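Local structure of FMN Adenylyltransferase (Candida glabrata, 3FWK) at residues F111-D116 against S139-C144; F118-N123 against P272-D277; L219-F224 against Y288-Y293. The protein catalyses the transfer of an adenylyl group to FMN, the last step in making the flavin cofactor FAD. One frame throughout, in Å; residues are numbered along the deposited sequence.

Contact 1 (F111-D116 against S139-C144); sequences FIDHDD and SDRDKC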
loop_
_atom_site.group_PDB
_atom_site.type_symbol
_atom_site.label_atom_id
_atom_site.label_comp_id
_atom_site.label_asym_id
_atom_site.label_seq_id
_atom_site.Cartn_x
_atom_site.Cartn_y
_atom_site.Cartn_z
ATOM N N PHE A 111 -1.836 -2.380 -12.408
ATOM C CA PHE A 111 -2.302 -1.097 -11.900
ATOM C C PHE A 111 -3.445 -0.644 -12.813
ATOM O O PHE A 111 -3.263 -0.469 -14.007
ATOM C CB PHE A 111 -1.150 -0.096 -11.900
ATOM C CG PHE A 111 -1.562 1.328 -11.624
ATOM C CD1 PHE A 111 -2.476 1.655 -10.609
ATOM C CD2 PHE A 111 -1.072 2.351 -12.439
ATOM C CE1 PHE A 111 -2.863 2.981 -10.399
ATOM C CE2 PHE A 111 -1.450 3.668 -12.242
ATOM C CZ PHE A 111 -2.326 3.986 -11.215
ATOM N N ILE A 112 -4.605 -0.363 -12.213
ATOM C CA ILE A 112 -5.712 0.224 -12.930
ATOM C C ILE A 112 -5.546 1.740 -12.863
ATOM O O ILE A 112 -5.741 2.367 -11.820
ATOM C CB ILE A 112 -7.071 -0.223 -12.304
ATOM C CG1 ILE A 112 -7.178 -1.768 -12.263
ATOM C CG2 ILE A 112 -8.217 0.372 -13.106
ATOM C CD1 ILE A 112 -6.896 -2.496 -13.550
ATOM N N ASP A 113 -5.091 2.314 -13.967
ATOM C CA ASP A 113 -4.756 3.725 -14.041
ATOM C C ASP A 113 -5.985 4.547 -14.363
ATOM O O ASP A 113 -6.937 4.045 -14.942
ATOM C CB ASP A 113 -3.656 3.889 -15.113
ATOM C CG ASP A 113 -2.889 5.202 -15.036
ATOM O OD1 ASP A 113 -3.090 5.974 -14.072
ATOM O OD2 ASP A 113 -2.058 5.440 -15.950
ATOM N N HIS A 114 -5.969 5.817 -13.982
ATOM C CA HIS A 114 -7.098 6.723 -14.250
ATOM C C HIS A 114 -6.558 8.062 -14.659
ATOM O O HIS A 114 -5.438 8.450 -14.257
ATOM C CB HIS A 114 -7.959 6.919 -12.981
ATOM C CG HIS A 114 -8.506 5.644 -12.426
ATOM N ND1 HIS A 114 -7.830 4.875 -11.501
ATOM C CD2 HIS A 114 -9.645 4.980 -12.701
ATOM C CE1 HIS A 114 -8.547 3.803 -11.210
ATOM N NE2 HIS A 114 -9.652 3.837 -11.930
ATOM N N ASP A 115 -7.378 8.816 -15.386
ATOM C CA ASP A 115 -6.903 10.076 -15.919
ATOM C C ASP A 115 -6.795 11.167 -14.855
ATOM O O ASP A 115 -6.211 12.192 -15.124
ATOM C CB ASP A 115 -7.735 10.515 -17.106
ATOM C CG ASP A 115 -9.117 10.879 -16.747
ATOM O OD1 ASP A 115 -9.566 11.180 -15.662
ATOM O OD2 ASP A 115 -9.906 10.897 -17.739
ATOM N N ASP A 116 -7.305 10.907 -13.652
ATOM C CA ASP A 116 -7.336 11.894 -12.581
ATOM C C ASP A 116 -6.495 11.459 -11.377
ATOM O O ASP A 116 -6.715 11.900 -10.253
ATOM C CB ASP A 116 -8.775 12.241 -12.194
ATOM C CG ASP A 116 -9.570 11.049 -11.700
ATOM O OD1 ASP A 116 -9.036 9.901 -11.697
ATOM O OD2 ASP A 116 -10.757 11.260 -11.283
ATOM N N SER A 139 -3.576 -0.482 -16.962
ATOM C CA SER A 139 -4.710 -0.221 -17.830
ATOM C C SER A 139 -4.558 1.148 -18.475
ATOM O O SER A 139 -3.733 1.980 -18.060
ATOM C CB SER A 139 -6.022 -0.341 -17.051
ATOM O OG SER A 139 -6.161 0.758 -16.157
ATOM N N ASP A 140 -5.392 1.418 -19.461
ATOM C CA ASP A 140 -5.220 2.638 -20.229
ATOM C C ASP A 140 -5.963 3.788 -19.595
ATOM O O ASP A 140 -7.189 3.811 -19.623
ATOM C CB ASP A 140 -5.751 2.420 -21.635
ATOM C CG ASP A 140 -5.535 3.601 -22.524
ATOM O OD1 ASP A 140 -5.051 4.698 -22.152
ATOM O OD2 ASP A 140 -5.853 3.395 -23.724
ATOM N N ARG A 141 -5.236 4.793 -19.082
ATOM C CA ARG A 141 -5.895 5.892 -18.396
ATOM C C ARG A 141 -6.769 6.745 -19.302
ATOM O O ARG A 141 -7.606 7.489 -18.802
ATOM C CB ARG A 141 -4.890 6.780 -17.690
ATOM C CG ARG A 141 -3.814 7.337 -18.632
ATOM C CD ARG A 141 -4.183 8.697 -19.249
ATOM N NE ARG A 141 -3.927 9.740 -18.258
ATOM C CZ ARG A 141 -4.154 11.066 -18.337
ATOM N NH1 ARG A 141 -4.800 11.618 -19.328
ATOM N NH2 ARG A 141 -3.743 11.835 -17.338
ATOM N N ASP A 142 -6.521 6.692 -20.609
ATOM C CA ASP A 142 -7.273 7.502 -21.574
ATOM C C ASP A 142 -8.486 6.760 -22.149
ATOM O O ASP A 142 -9.145 7.278 -23.055
ATOM C CB ASP A 142 -6.317 8.020 -22.674
ATOM C CG ASP A 142 -5.458 9.165 -22.194
ATOM O OD1 ASP A 142 -5.865 9.838 -21.239
ATOM O OD2 ASP A 142 -4.375 9.393 -22.749
ATOM N N LYS A 143 -8.795 5.573 -21.609
ATOM C CA LYS A 143 -10.036 4.862 -21.951
ATOM C C LYS A 143 -11.087 5.010 -20.865
ATOM O O LYS A 143 -10.802 4.748 -19.677
ATOM C CB LYS A 143 -9.769 3.365 -22.148
ATOM C CG LYS A 143 -10.945 2.607 -22.753
ATOM C CD LYS A 143 -10.543 1.240 -23.244
ATOM C CE LYS A 143 -11.742 0.521 -23.861
ATOM N NZ LYS A 143 -11.346 -0.770 -24.481
ATOM N N CYS A 144 -12.309 5.372 -21.233
ATOM C CA CYS A 144 -13.368 5.502 -20.284
ATOM C C CYS A 144 -13.970 4.112 -20.060
ATOM O O CYS A 144 -14.691 3.589 -20.931
ATOM C CB CYS A 144 -14.433 6.480 -20.833
ATOM S SG CYS A 144 -15.767 6.852 -19.720
HETATM O O HOH W 1 -2.392 4.344 -18.406
HETATM O O HOH W 2 -9.554 7.509 -16.496
#

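Contact 2 (F118-N123 against P272-D277); sequences FKTLEN and PIADED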
loop_
_atom_site.group_PDB
_atom_site.type_symbol
_atom_site.label_atom_id
_atom_site.label_comp_id
_atom_site.label_asym_id
_atom_site.label_seq_id
_atom_site.Cartn_x
_atom_site.Cartn_y
_atom_site.Cartn_z
ATOM N N PHE A 118 -3.121 11.425 -9.050
ATOM C CA PHE A 118 -2.054 12.348 -8.704
ATOM C C PHE A 118 -0.770 11.990 -9.451
ATOM O O PHE A 118 -0.340 10.821 -9.484
ATOM C CB PHE A 118 -1.718 12.274 -7.197
ATOM C CG PHE A 118 -2.645 13.072 -6.326
ATOM C CD1 PHE A 118 -2.387 14.413 -6.067
ATOM C CD2 PHE A 118 -3.784 12.468 -5.780
ATOM C CE1 PHE A 118 -3.234 15.163 -5.283
ATOM C CE2 PHE A 118 -4.646 13.235 -4.963
ATOM C CZ PHE A 118 -4.382 14.571 -4.751
ATOM N N LYS A 119 -0.088 13.011 -9.975
ATOM C CA LYS A 119 1.202 12.797 -10.644
ATOM C C LYS A 119 2.207 12.124 -9.683
ATOM O O LYS A 119 2.978 11.261 -10.084
ATOM C CB LYS A 119 1.772 14.123 -11.114
ATOM C CG LYS A 119 3.062 13.986 -11.877
ATOM C CD LYS A 119 2.893 13.156 -13.165
ATOM C CE LYS A 119 4.013 13.382 -14.165
ATOM N NZ LYS A 119 3.513 13.000 -15.565
ATOM N N THR A 120 2.222 12.540 -8.414
ATOM C CA THR A 120 3.204 11.985 -7.479
ATOM C C THR A 120 2.950 10.480 -7.321
ATOM O O THR A 120 3.885 9.698 -7.149
ATOM C CB THR A 120 3.110 12.662 -6.114
ATOM O OG1 THR A 120 3.445 14.036 -6.239
ATOM C CG2 THR A 120 4.105 12.047 -5.141
ATOM N N LEU A 121 1.670 10.071 -7.310
ATOM C CA LEU A 121 1.346 8.668 -7.224
ATOM C C LEU A 121 1.795 7.902 -8.486
ATOM O O LEU A 121 2.356 6.811 -8.368
ATOM C CB LEU A 121 -0.144 8.492 -6.952
ATOM C CG LEU A 121 -0.598 7.113 -6.553
ATOM C CD1 LEU A 121 0.178 6.528 -5.361
ATOM C CD2 LEU A 121 -2.067 7.201 -6.193
ATOM N N GLU A 122 1.545 8.457 -9.692
ATOM C CA GLU A 122 2.087 7.838 -10.913
ATOM C C GLU A 122 3.588 7.654 -10.802
ATOM O O GLU A 122 4.137 6.582 -11.124
ATOM C CB GLU A 122 1.755 8.694 -12.150
ATOM C CG GLU A 122 0.271 8.886 -12.440
ATOM C CD GLU A 122 -0.414 7.713 -13.054
ATOM O OE1 GLU A 122 0.194 6.650 -13.289
ATOM O OE2 GLU A 122 -1.623 7.890 -13.367
ATOM N N ASN A 123 4.292 8.719 -10.367
ATOM C CA ASN A 123 5.741 8.657 -10.227
ATOM C C ASN A 123 6.116 7.528 -9.256
ATOM O O ASN A 123 7.052 6.764 -9.504
ATOM C CB ASN A 123 6.296 9.955 -9.679
ATOM C CG ASN A 123 6.255 11.113 -10.647
ATOM O OD1 ASN A 123 6.071 10.933 -11.859
ATOM N ND2 ASN A 123 6.457 12.321 -10.118
ATOM N N PRO A 272 10.909 13.328 -3.710
ATOM C CA PRO A 272 10.020 14.468 -3.509
ATOM C C PRO A 272 8.769 14.407 -4.357
ATOM O O PRO A 272 8.756 13.813 -5.441
ATOM C CB PRO A 272 10.896 15.698 -3.831
ATOM C CG PRO A 272 12.068 15.136 -4.585
ATOM C CD PRO A 272 12.256 13.726 -4.169
ATOM N N ILE A 273 7.729 15.058 -3.868
ATOM C CA ILE A 273 6.476 15.119 -4.618
ATOM C C ILE A 273 6.693 15.836 -5.971
ATOM O O ILE A 273 7.604 16.633 -6.146
ATOM C CB ILE A 273 5.329 15.749 -3.796
ATOM C CG1 ILE A 273 5.542 17.225 -3.481
ATOM C CG2 ILE A 273 5.116 14.904 -2.507
ATOM C CD1 ILE A 273 4.355 17.817 -2.776
ATOM N N ALA A 274 5.803 15.559 -6.904
ATOM C CA ALA A 274 5.824 16.207 -8.187
ATOM C C ALA A 274 5.645 17.712 -7.998
ATOM O O ALA A 274 4.879 18.160 -7.129
ATOM C CB ALA A 274 4.686 15.635 -9.042
ATOM N N ASP A 275 6.302 18.483 -8.884
ATOM C CA ASP A 275 6.224 19.943 -8.890
ATOM C C ASP A 275 4.790 20.462 -8.887
ATOM O O ASP A 275 4.475 21.439 -8.236
ATOM C CB ASP A 275 6.916 20.524 -10.131
ATOM C CG ASP A 275 8.415 20.389 -10.090
ATOM O OD1 ASP A 275 9.035 20.609 -11.161
ATOM O OD2 ASP A 275 8.996 20.075 -9.022
ATOM N N GLU A 276 3.924 19.816 -9.660
ATOM C CA GLU A 276 2.541 20.264 -9.802
ATOM C C GLU A 276 1.766 20.012 -8.515
ATOM O O GLU A 276 0.853 20.791 -8.159
ATOM C CB GLU A 276 1.855 19.604 -11.014
ATOM C CG GLU A 276 1.709 18.083 -10.911
ATOM C CD GLU A 276 1.179 17.406 -12.176
ATOM O OE1 GLU A 276 -0.022 17.059 -12.216
ATOM O OE2 GLU A 276 2.011 17.158 -13.096
ATOM N N ASP A 277 2.134 18.951 -7.780
ATOM C CA ASP A 277 1.460 18.651 -6.517
ATOM C C ASP A 277 1.928 19.595 -5.407
ATOM O O ASP A 277 1.142 20.045 -4.587
ATOM C CB ASP A 277 1.656 17.183 -6.136
ATOM C CG ASP A 277 0.874 16.249 -7.053
ATOM O OD1 ASP A 277 -0.150 16.692 -7.611
ATOM O OD2 ASP A 277 1.267 15.064 -7.229
HETATM O O HOH W 3 -1.203 15.581 -9.815
HETATM O O HOH W 4 7.125 12.308 -7.269
#

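Contact 3 (L219-F224 against Y288-Y293); sequences LYRYGF and YYPGWY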
loop_
_atom_site.group_PDB
_atom_site.type_symbol
_atom_site.label_atom_id
_atom_site.label_comp_id
_atom_site.label_asym_id
_atom_site.label_seq_id
_atom_site.Cartn_x
_atom_site.Cartn_y
_atom_site.Cartn_z
ATOM N N LEU A 219 3.172 12.177 -0.862
ATOM C CA LEU A 219 1.972 12.946 -0.522
ATOM C C LEU A 219 1.554 12.789 0.947
ATOM O O LEU A 219 1.043 13.732 1.542
ATOM C CB LEU A 219 0.801 12.584 -1.450
ATOM C CG LEU A 219 1.014 13.036 -2.900
ATOM C CD1 LEU A 219 -0.106 12.464 -3.774
ATOM C CD2 LEU A 219 1.125 14.578 -3.028
ATOM N N TYR A 220 1.733 11.598 1.530
ATOM C CA TYR A 220 1.323 11.422 2.935
ATOM C C TYR A 220 2.065 12.378 3.844
ATOM O O TYR A 220 1.502 12.872 4.835
ATOM C CB TYR A 220 1.546 9.967 3.371
ATOM C CG TYR A 220 0.741 8.974 2.576
ATOM C CD1 TYR A 220 -0.654 9.067 2.498
ATOM C CD2 TYR A 220 1.391 7.946 1.866
ATOM C CE1 TYR A 220 -1.383 8.135 1.736
ATOM C CE2 TYR A 220 0.661 7.007 1.131
ATOM C CZ TYR A 220 -0.689 7.114 1.071
ATOM O OH TYR A 220 -1.358 6.188 0.306
ATOM N N ARG A 221 3.324 12.693 3.524
ATOM C CA ARG A 221 4.121 13.619 4.318
ATOM C C ARG A 221 3.477 15.005 4.417
ATOM O O ARG A 221 3.755 15.733 5.353
ATOM C CB ARG A 221 5.547 13.676 3.726
ATOM C CG ARG A 221 6.479 14.681 4.393
ATOM C CD ARG A 221 6.859 14.238 5.847
ATOM N NE ARG A 221 7.718 15.263 6.464
ATOM C CZ ARG A 221 7.258 16.370 7.037
ATOM N NH1 ARG A 221 5.947 16.596 7.165
ATOM N NH2 ARG A 221 8.114 17.262 7.518
ATOM N N TYR A 222 2.705 15.373 3.402
ATOM C CA TYR A 222 2.110 16.694 3.307
ATOM C C TYR A 222 0.699 16.769 3.877
ATOM O O TYR A 222 0.041 17.807 3.774
ATOM C CB TYR A 222 2.142 17.180 1.851
ATOM C CG TYR A 222 3.564 17.544 1.406
ATOM C CD1 TYR A 222 3.965 18.873 1.364
ATOM C CD2 TYR A 222 4.474 16.576 1.021
ATOM C CE1 TYR A 222 5.265 19.234 0.997
ATOM C CE2 TYR A 222 5.780 16.914 0.665
ATOM C CZ TYR A 222 6.164 18.245 0.649
ATOM O OH TYR A 222 7.447 18.595 0.300
ATOM N N GLY A 223 0.228 15.693 4.523
ATOM C CA GLY A 223 -1.063 15.756 5.239
ATOM C C GLY A 223 -2.173 14.967 4.588
ATOM O O GLY A 223 -3.282 14.921 5.128
ATOM N N PHE A 224 -1.917 14.340 3.438
ATOM C CA PHE A 224 -2.916 13.451 2.859
ATOM C C PHE A 224 -2.977 12.176 3.676
ATOM O O PHE A 224 -1.937 11.639 4.100
ATOM C CB PHE A 224 -2.543 13.123 1.405
ATOM C CG PHE A 224 -2.686 14.301 0.503
ATOM C CD1 PHE A 224 -3.904 14.569 -0.100
ATOM C CD2 PHE A 224 -1.628 15.170 0.241
ATOM C CE1 PHE A 224 -4.028 15.648 -0.966
ATOM C CE2 PHE A 224 -1.764 16.269 -0.569
ATOM C CZ PHE A 224 -2.960 16.497 -1.201
ATOM N N TYR A 288 -0.048 21.161 7.459
ATOM C CA TYR A 288 -0.671 19.955 7.990
ATOM C C TYR A 288 0.338 19.061 8.620
ATOM O O TYR A 288 1.457 18.982 8.141
ATOM C CB TYR A 288 -1.354 19.162 6.845
ATOM C CG TYR A 288 -2.514 19.903 6.204
ATOM C CD1 TYR A 288 -3.829 19.656 6.611
ATOM C CD2 TYR A 288 -2.282 20.907 5.256
ATOM C CE1 TYR A 288 -4.886 20.384 6.083
ATOM C CE2 TYR A 288 -3.323 21.627 4.712
ATOM C CZ TYR A 288 -4.619 21.382 5.149
ATOM O OH TYR A 288 -5.675 22.103 4.639
ATOM N N TYR A 289 -0.053 18.367 9.684
ATOM C CA TYR A 289 0.733 17.227 10.137
ATOM C C TYR A 289 0.742 16.157 9.048
ATOM O O TYR A 289 -0.222 16.046 8.270
ATOM C CB TYR A 289 0.073 16.597 11.361
ATOM C CG TYR A 289 0.119 17.425 12.599
ATOM C CD1 TYR A 289 1.211 17.313 13.487
ATOM C CD2 TYR A 289 -0.946 18.260 12.950
ATOM C CE1 TYR A 289 1.241 18.039 14.668
ATOM C CE2 TYR A 289 -0.918 18.993 14.153
ATOM C CZ TYR A 289 0.182 18.872 14.986
ATOM O OH TYR A 289 0.236 19.570 16.186
ATOM N N PRO A 290 1.787 15.328 8.982
ATOM C CA PRO A 290 1.750 14.236 8.023
ATOM C C PRO A 290 0.660 13.237 8.356
ATOM O O PRO A 290 0.153 13.168 9.487
ATOM C CB PRO A 290 3.155 13.595 8.108
ATOM C CG PRO A 290 3.699 14.060 9.394
ATOM C CD PRO A 290 3.038 15.379 9.757
ATOM N N GLY A 291 0.313 12.421 7.368
ATOM C CA GLY A 291 -0.851 11.548 7.452
ATOM C C GLY A 291 -0.832 10.592 8.614
ATOM O O GLY A 291 -1.899 10.208 9.115
ATOM N N TRP A 292 0.371 10.197 9.053
ATOM C CA TRP A 292 0.507 9.264 10.176
ATOM C C TRP A 292 0.187 9.878 11.543
ATOM O O TRP A 292 0.245 9.171 12.532
ATOM C CB TRP A 292 1.882 8.593 10.153
ATOM C CG TRP A 292 3.048 9.507 9.990
ATOM C CD1 TRP A 292 3.786 10.078 10.977
ATOM C CD2 TRP A 292 3.678 9.865 8.747
ATOM N NE1 TRP A 292 4.839 10.816 10.419
ATOM C CE2 TRP A 292 4.804 10.672 9.062
ATOM C CE3 TRP A 292 3.411 9.555 7.409
ATOM C CZ2 TRP A 292 5.658 11.184 8.073
ATOM C CZ3 TRP A 292 4.237 10.066 6.425
ATOM C CH2 TRP A 292 5.357 10.864 6.760
ATOM N N TYR A 293 -0.236 11.140 11.579
ATOM C CA TYR A 293 -0.880 11.688 12.777
ATOM C C TYR A 293 -2.368 11.358 12.848
ATOM O O TYR A 293 -2.991 11.666 13.870
ATOM C CB TYR A 293 -0.633 13.185 12.893
ATOM C CG TYR A 293 0.741 13.524 13.412
ATOM C CD1 TYR A 293 1.859 13.424 12.590
ATOM C CD2 TYR A 293 0.929 13.911 14.742
ATOM C CE1 TYR A 293 3.148 13.736 13.069
ATOM C CE2 TYR A 293 2.207 14.223 15.218
ATOM C CZ TYR A 293 3.302 14.157 14.376
ATOM O OH TYR A 293 4.566 14.464 14.856
#

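Contact 1 (F111-D116 against S139-C144)
Ser139 and Phe111 continue the pairing of two neighbouring parallel strands, 107-111 and 134-138, just where they run out at one edge of the Rossmann-like sheet. Ser139 N gives its hydrogen to Phe111 O at 3.0 Å, approaching nearly head-on to the carbonyl (C=O...N 163°). CB of Ser139 points toward the other loop, and with chi1 at 71° OG accepts from Asp113 N at 2.9 Å. A serine suits this buried place because it is compact enough to lie against Ile112 CA, 3.3 Å from OG, and polar enough to take over a backbone bond as the strands end. Helix 147-157 packs on Ile112 and Ser139 through Ala150.

Farther along, the two loops stay close, but no direct hydrogen bonds join them there and two waters bridge instead. One molecule donates to both Asp113 OD2 and Ser139 O while accepting from Arg141 N; another joins Asp115 N to Arg141 O. Asp140 OD1 closes an Asx turn by accepting from Asp142 N, within the type I turn 140-143. On the exposed side, Arg141 spreads one face of its guanidinium over Asp115 CA, its chain bent at chi2 and chi3. The group is held by Asp142 rather than by a carboxylate across the contact: Arg141 NH1 meets the syn lone pair of Asp142 OD1 at 2.8 Å, almost in the guanidinium plane.

Contact 2 (F118-N123 against P272-D277)
The ring of Phe118 meets the carboxylate of Asp277 at its edge: CD1 lies 3.5 Å from Asp277 OD1, with the carboxylate carbon in the ring plane and the two planes 65° apart. Aromatic hydrogens carry a slight positive charge, so a carboxylate oxygen is a fitting neighbour for the rim. Phe224 packs edge-to-face with the same ring, and Leu219 and Thr233 also touch Phe118.

The other oxygen of Asp277 does the main work. Asp277 OD2 accepts from Thr120 OG1 at 2.6 Å through its anti lone pair and from Thr120 N at 2.9 Å nearly along the C-O direction, so two donors of one residue grip it. Thr120 lies in the first turn of helix 119-131, where backbone N-H groups lack partners within the helix, and an aspartate from another part of the chain serves one of them. The threonine hydroxyl stands beside its own backbone N (chi1 -64°), which lets both groups reach the same oxygen. Thr120 OG1 also accepts from Ala274 N at 2.9 Å, a fairly straight bond (163°), while CG2 rests on Ile273. Ala274 is the N-cap residue of helix 275-282, and its small CB slips in between Thr120 OG1 and Lys119 CG.

Toward solvent, Lys119 CB lies 3.5 Å from Glu276 CD, the chains crossing at about a right angle. A water bridges Lys119 N, Glu276 OE1 and Asp277 OD1. The relay Ala274 N to Thr120 OG1 to Asp277 OD2 thus ties two helix N-termini together; the donors around Asp277, with Lys280 at OD1, probably favour its ionised form.

Contact 3 (L219-F224 against Y288-Y293)
Tyr220 O and Gly291 N make the hydrogen bond that joins these two loops, 2.8 Å long with an N-H...O angle of 160°. Tyr220 O also accepts from Gly223 N, 3.1 Å away within its own turn, and the two donors come from opposite faces of the carbonyl plane. Two weaker C-H...O contacts flank the bond: Gly223 CA lies 3.2 Å from Tyr289 O, and Gly291 CA 3.5 Å from Phe224 O. These two carbonyl oxygens are buried without a conventional donor, which gives the C-H contacts some weight.

The two glycines suit their places for different reasons. Gly223 has a positive phi of 109°, and at its backbone angles a CB would be jammed against the carbonyl O of the preceding residue; it would also press on Tyr288 CB. At Gly291 a CB would run into Phe224 O.

Around this backbone core lie the larger groups. Pro290 CB rests on Arg221 O at 3.5 Å, and its ring runs side by side with the arginine chain. Segment 288-293 follows the C-terminal helix 275-282, entering a short 3-10 turn at 291-293, so the contact fastens the C-terminal region of the chain to the loop after helix 202-212 of the Rossmann-like domain. In Trp292, chi1 of 49° sets CG between N and the carbonyl carbon, and the indole's end comes nearer the loop 219-224. Pro290 CB sits over one face of the indole, toward its rim. Trp292 CH2 lies 3.8 Å from Arg221 CD, and CZ3 of the same ring meets Tyr220 CB; Trp206 and Leu210 of helix 202-212 back it.

Farther out, Trp206 packs edge-to-face with Tyr220, whose OH bonds Lys69 N at the start of helix 69-86. Tyr289 OH likewise reaches Leu248 N.

The three contacts follow one another across the protein, with contact 2 between the other two: its centre lies about 16 Å from that of contact 1 and about 15 Å from that of contact 3. Contacts 1 and 2 meet through Asp113 OD1 and Glu122 OE2, only 2.5 Å apart, an unusually close approach of two acidic groups. Contacts 2 and 3 share an apolar seam instead, in which Leu219 CD1 packs 3.7 Å from Phe118 CG and Ile273 reaches Tyr222. Contacts 1 and 3 do not touch, their nearest atoms being about 9 Å apart. None of their residues belongs to the glucose pocket of Lys53, Trp54, Lys162 and Tyr192.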